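Local coordinates for phosphinothricin N-acetyltransferase (Brucella ovis, PDB 5DWN) that transfers the acetyl group of acetyl-CoA to the amino group of phosphinothricin, as a member of the GNAT acetyltransferase family, at the interface of chains A and B. Residues are numbered along the deposited sequence; one frame, centred on the assembly and turned at random. Chains: chain A/B, Phosphinothricin N-acetyltransferase.

Contact 1: the interface of chains A and B. Residues chain A 38-40, 158-159; chain B 83-85.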
loop_
_atom_site.group_PDB
_atom_site.type_symbol
_atom_site.label_atom_id
_atom_site.label_comp_id
_atom_site.label_asym_id
_atom_site.label_seq_id
_atom_site.Cartn_x
_atom_site.Cartn_y
_atom_site.Cartn_z
ATOM N N TYR A 38 -11.887 0.041 -4.547
ATOM C CA TYR A 38 -12.199 -1.049 -3.624
ATOM C C TYR A 38 -13.074 -0.586 -2.468
ATOM O O TYR A 38 -13.312 -1.350 -1.520
ATOM C CB TYR A 38 -10.916 -1.700 -3.096
ATOM C CG TYR A 38 -10.268 -2.694 -4.066
ATOM C CD1 TYR A 38 -10.621 -2.725 -5.425
ATOM C CD2 TYR A 38 -9.312 -3.603 -3.618
ATOM C CE1 TYR A 38 -10.029 -3.626 -6.306
ATOM C CE2 TYR A 38 -8.720 -4.522 -4.490
ATOM C CZ TYR A 38 -9.077 -4.514 -5.833
ATOM O OH TYR A 38 -8.479 -5.411 -6.686
ATOM N N GLU A 39 -13.553 0.645 -2.518
ATOM C CA GLU A 39 -14.621 1.038 -1.620
ATOM C C GLU A 39 -15.923 0.412 -2.101
ATOM O O GLU A 39 -16.088 0.092 -3.280
ATOM C CB GLU A 39 -14.734 2.559 -1.558
ATOM C CG GLU A 39 -13.520 3.192 -0.903
ATOM C CD GLU A 39 -13.768 4.619 -0.475
ATOM O OE1 GLU A 39 -13.516 5.527 -1.284
ATOM O OE2 GLU A 39 -14.206 4.821 0.671
ATOM N N ILE A 40 -16.823 0.183 -1.160
ATOM C CA ILE A 40 -18.126 -0.397 -1.450
ATOM C C ILE A 40 -19.223 0.639 -1.270
ATOM O O ILE A 40 -19.970 0.937 -2.199
ATOM C CB ILE A 40 -18.384 -1.645 -0.577
ATOM C CG1 ILE A 40 -17.187 -2.596 -0.621
ATOM C CG2 ILE A 40 -19.675 -2.332 -1.005
ATOM C CD1 ILE A 40 -17.141 -3.484 -1.809
ATOM N N PHE A 158 -12.471 -8.449 -3.108
ATOM C CA PHE A 158 -13.728 -9.090 -3.482
ATOM C C PHE A 158 -14.794 -8.009 -3.564
ATOM O O PHE A 158 -15.025 -7.290 -2.587
ATOM C CB PHE A 158 -14.136 -10.178 -2.488
ATOM C CG PHE A 158 -15.264 -11.018 -2.967
ATOM C CD1 PHE A 158 -15.037 -12.078 -3.841
ATOM C CD2 PHE A 158 -16.566 -10.747 -2.561
ATOM C CE1 PHE A 158 -16.097 -12.858 -4.300
ATOM C CE2 PHE A 158 -17.624 -11.515 -3.016
ATOM C CZ PHE A 158 -17.387 -12.577 -3.888
ATOM N N LYS A 159 -15.437 -7.892 -4.722
ATOM C CA LYS A 159 -16.463 -6.876 -4.905
ATOM C C LYS A 159 -17.355 -7.290 -6.066
ATOM O O LYS A 159 -16.890 -7.897 -7.033
ATOM C CB LYS A 159 -15.833 -5.498 -5.165
ATOM C CG LYS A 159 -16.847 -4.352 -5.310
ATOM C CD LYS A 159 -16.128 -2.994 -5.413
ATOM C CE LYS A 159 -17.097 -1.901 -5.905
ATOM N NZ LYS A 159 -16.452 -0.518 -5.971
ATOM N N ARG B 83 -9.727 -0.201 2.636
ATOM C CA ARG B 83 -11.000 -0.154 1.925
ATOM C C ARG B 83 -11.653 -1.539 1.935
ATOM O O ARG B 83 -10.960 -2.556 1.869
ATOM C CB ARG B 83 -10.809 0.329 0.486
ATOM C CG ARG B 83 -10.336 1.795 0.344
ATOM C CD ARG B 83 -10.792 2.705 1.481
ATOM N NE ARG B 83 -10.472 4.111 1.215
ATOM C CZ ARG B 83 -10.598 5.098 2.095
ATOM N NH1 ARG B 83 -10.286 6.335 1.743
ATOM N NH2 ARG B 83 -11.035 4.858 3.325
ATOM N N PRO B 84 -12.988 -1.601 2.007
ATOM C CA PRO B 84 -13.654 -2.874 2.343
ATOM C C PRO B 84 -13.386 -4.028 1.395
ATOM O O PRO B 84 -13.387 -5.181 1.850
ATOM C CB PRO B 84 -15.142 -2.489 2.342
ATOM C CG PRO B 84 -15.137 -1.033 2.728
ATOM C CD PRO B 84 -13.929 -0.466 2.031
ATOM N N ALA B 85 -13.161 -3.788 0.100
ATOM C CA ALA B 85 -12.932 -4.931 -0.779
ATOM C C ALA B 85 -11.635 -5.661 -0.441
ATOM O O ALA B 85 -11.486 -6.834 -0.807
ATOM C CB ALA B 85 -12.922 -4.511 -2.251
#
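B:Ala85 is held from both ends of its backbone by chain A, where the 3-10 turn 84-86 of one GNAT-family subunit settles between the loop 38-40 and the strand 156-159 of the other. Its amide N gives a hydrogen bond of 2.9 Å to the carbonyl O of A:Tyr38. The donor lies in the carbonyl plane and the bond is fairly straight, 160° at the hydrogen. On the far side of the same residue, the carbonyl O accepts the amide N of A:Phe158 at 3.0 Å, from a donor tilted 21° from the carbonyl plane. The two bonds fix the turn against main-chain atoms of both segments.

Apolar packing fills in around them. The methyl CB of B:Ala85 sits 3.6 Å from CB of A:Tyr38 and also meets the start of its ring at CG. Next along, CB of the B:Pro84 ring rests 3.6 Å from CG1 of A:Ile40, the two side chains sliding past each other in opposite directions.

The charged pair is A:Glu39 and B:Arg83, lying side by side and pointing the same way. B:Arg83 bends sharply at chi2 (-29°), which lays its CD against CG of A:Glu39 at 3.7 Å. Farther out the carboxylate stacks on the guanidinium: OE2 of A:Glu39 stands over that group's centre, 3.8 Å from NE of B:Arg83. The salt bridge is therefore made face to face. Behind it, within chain A, NZ of A:Lys159 bonds at 2.8 Å to the carbonyl O of A:Glu39, tying the loop to the strand's end.

Contact 2: the interface of chains A and B. Residues chain A 38, 128, 156-157, 166; chain B 83, 85-86.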
loop_
_atom_site.group_PDB
_atom_site.type_symbol
_atom_site.label_atom_id
_atom_site.label_comp_id
_atom_site.label_asym_id
_atom_site.label_seq_id
_atom_site.Cartn_x
_atom_site.Cartn_y
_atom_site.Cartn_z
ATOM N N TYR A 38 -11.887 0.041 -4.547
ATOM C CA TYR A 38 -12.199 -1.049 -3.624
ATOM C C TYR A 38 -13.074 -0.586 -2.468
ATOM O O TYR A 38 -13.312 -1.350 -1.520
ATOM C CB TYR A 38 -10.916 -1.700 -3.096
ATOM C CG TYR A 38 -10.268 -2.694 -4.066
ATOM C CD1 TYR A 38 -10.621 -2.725 -5.425
ATOM C CD2 TYR A 38 -9.312 -3.603 -3.618
ATOM C CE1 TYR A 38 -10.029 -3.626 -6.306
ATOM C CE2 TYR A 38 -8.720 -4.522 -4.490
ATOM C CZ TYR A 38 -9.077 -4.514 -5.833
ATOM O OH TYR A 38 -8.479 -5.411 -6.686
ATOM N N VAL A 128 -1.852 1.885 -8.535
ATOM C CA VAL A 128 -2.400 0.700 -7.886
ATOM C C VAL A 128 -3.773 0.478 -8.503
ATOM O O VAL A 128 -4.738 1.161 -8.145
ATOM C CB VAL A 128 -2.476 0.858 -6.365
ATOM C CG1 VAL A 128 -3.006 -0.438 -5.733
ATOM C CG2 VAL A 128 -1.094 1.179 -5.817
ATOM N N SER A 156 -6.769 -9.842 -4.419
ATOM C CA SER A 156 -6.597 -8.819 -3.392
ATOM C C SER A 156 -7.920 -8.213 -2.945
ATOM O O SER A 156 -8.004 -7.700 -1.824
ATOM C CB SER A 156 -5.700 -7.701 -3.915
ATOM O OG SER A 156 -6.310 -7.137 -5.060
ATOM N N GLY A 157 -8.941 -8.251 -3.798
ATOM C CA GLY A 157 -10.226 -7.672 -3.474
ATOM C C GLY A 157 -11.355 -8.628 -3.805
ATOM O O GLY A 157 -11.225 -9.507 -4.653
ATOM N N THR A 166 -5.112 -6.890 -8.109
ATOM C CA THR A 166 -4.545 -5.552 -8.125
ATOM C C THR A 166 -3.331 -5.546 -9.039
ATOM O O THR A 166 -2.393 -6.319 -8.830
ATOM C CB THR A 166 -4.129 -5.125 -6.724
ATOM O OG1 THR A 166 -5.293 -4.988 -5.900
ATOM C CG2 THR A 166 -3.374 -3.794 -6.802
ATOM N N ARG B 83 -9.727 -0.201 2.636
ATOM C CA ARG B 83 -11.000 -0.154 1.925
ATOM C C ARG B 83 -11.653 -1.539 1.935
ATOM O O ARG B 83 -10.960 -2.556 1.869
ATOM C CB ARG B 83 -10.809 0.329 0.486
ATOM C CG ARG B 83 -10.336 1.795 0.344
ATOM C CD ARG B 83 -10.792 2.705 1.481
ATOM N NE ARG B 83 -10.472 4.111 1.215
ATOM C CZ ARG B 83 -10.598 5.098 2.095
ATOM N NH1 ARG B 83 -10.286 6.335 1.743
ATOM N NH2 ARG B 83 -11.035 4.858 3.325
ATOM N N ALA B 85 -13.161 -3.788 0.100
ATOM C CA ALA B 85 -12.932 -4.931 -0.779
ATOM C C ALA B 85 -11.635 -5.661 -0.441
ATOM O O ALA B 85 -11.486 -6.834 -0.807
ATOM C CB ALA B 85 -12.922 -4.511 -2.251
ATOM N N TYR B 86 -10.716 -5.010 0.269
ATOM C CA TYR B 86 -9.460 -5.613 0.700
ATOM C C TYR B 86 -9.583 -6.451 1.976
ATOM O O TYR B 86 -8.553 -6.905 2.490
ATOM C CB TYR B 86 -8.423 -4.527 0.983
ATOM C CG TYR B 86 -7.777 -3.811 -0.199
ATOM C CD1 TYR B 86 -6.909 -4.477 -1.055
ATOM C CD2 TYR B 86 -7.959 -2.448 -0.381
ATOM C CE1 TYR B 86 -6.275 -3.816 -2.085
ATOM C CE2 TYR B 86 -7.315 -1.761 -1.432
ATOM C CZ TYR B 86 -6.474 -2.455 -2.272
ATOM O OH TYR B 86 -5.821 -1.803 -3.316
HETATM O O HOH W 1 -9.911 -9.000 0.049
HETATM O O HOH W 2 -6.226 -2.492 -5.794
#
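The last residue of the 3-10 turn 84-86, B:Tyr86, reaches into chain A at the level of the strands 156-159, 162-172 and 124-129, and lays a face of its ring on the edge of A:Tyr38. The two rings form an edge-to-face pair, with centroids 4.5 Å apart and planes 56° to each other. CD2 of A:Tyr38 stands over the centre of the B:Tyr86 ring and comes within 3.3 Å of its CZ, while the neighbouring CE2 covers the CE1 side. B:Tyr86 has CG beside its own backbone N (chi1 -74°), and this carries the ring in under A:Tyr38, the side chains crossing at about a right angle. Its CD1 lies near the carbonyl O of A:Ser156, which stands off the ring plane on the side of A:Tyr38, and its hydroxyl end comes up to the methyl CG1 of A:Val128.

Inside chain A, hydroxyls steady the far end of the A:Tyr38 ring. Its phenol OH donates to OG of A:Ser156 at 3.2 Å, with that OG lying at the ring's edge, in its plane. OG of A:Ser156 is in turn hydrogen-bonded to OG1 of A:Thr166 at a short 2.5 Å, and the bond from A:Thr166 to the phenol is weak. This second shell should limit how far the A:Tyr38 ring can swing away from its partner.

Water also bridges the chains. Water 1 joins backbone to backbone, bonded to the carbonyl O of A:Ser156 at 3.0 Å and to the carbonyl O of B:Ala85 at 2.8 Å. Water 2 lies over a face of the A:Tyr38 ring, towards its rim, and connects side chains instead: it sits 2.7 Å from OG1 of A:Thr166 and 2.6 Å from the phenol OH of B:Tyr86.

The C-alpha centres of contact 1 and contact 2 lie about 6 Å apart, and the two share A:Tyr38, B:Arg83 and B:Ala85. They overlap within one larger interface: the turn of chain B lies along contact 1 with its polar backbone and charged flank, and turns its aromatic end towards the strands in contact 2. A:Tyr38 gives contact 1 its carbonyl O and the base of its side chain, and contact 2 the outer part of its ring. Two-fold symmetry repeats this with the chains exchanged, so each subunit's turn grips the other. Such packing would suit a dimer, though the structure alone does not show one in solution.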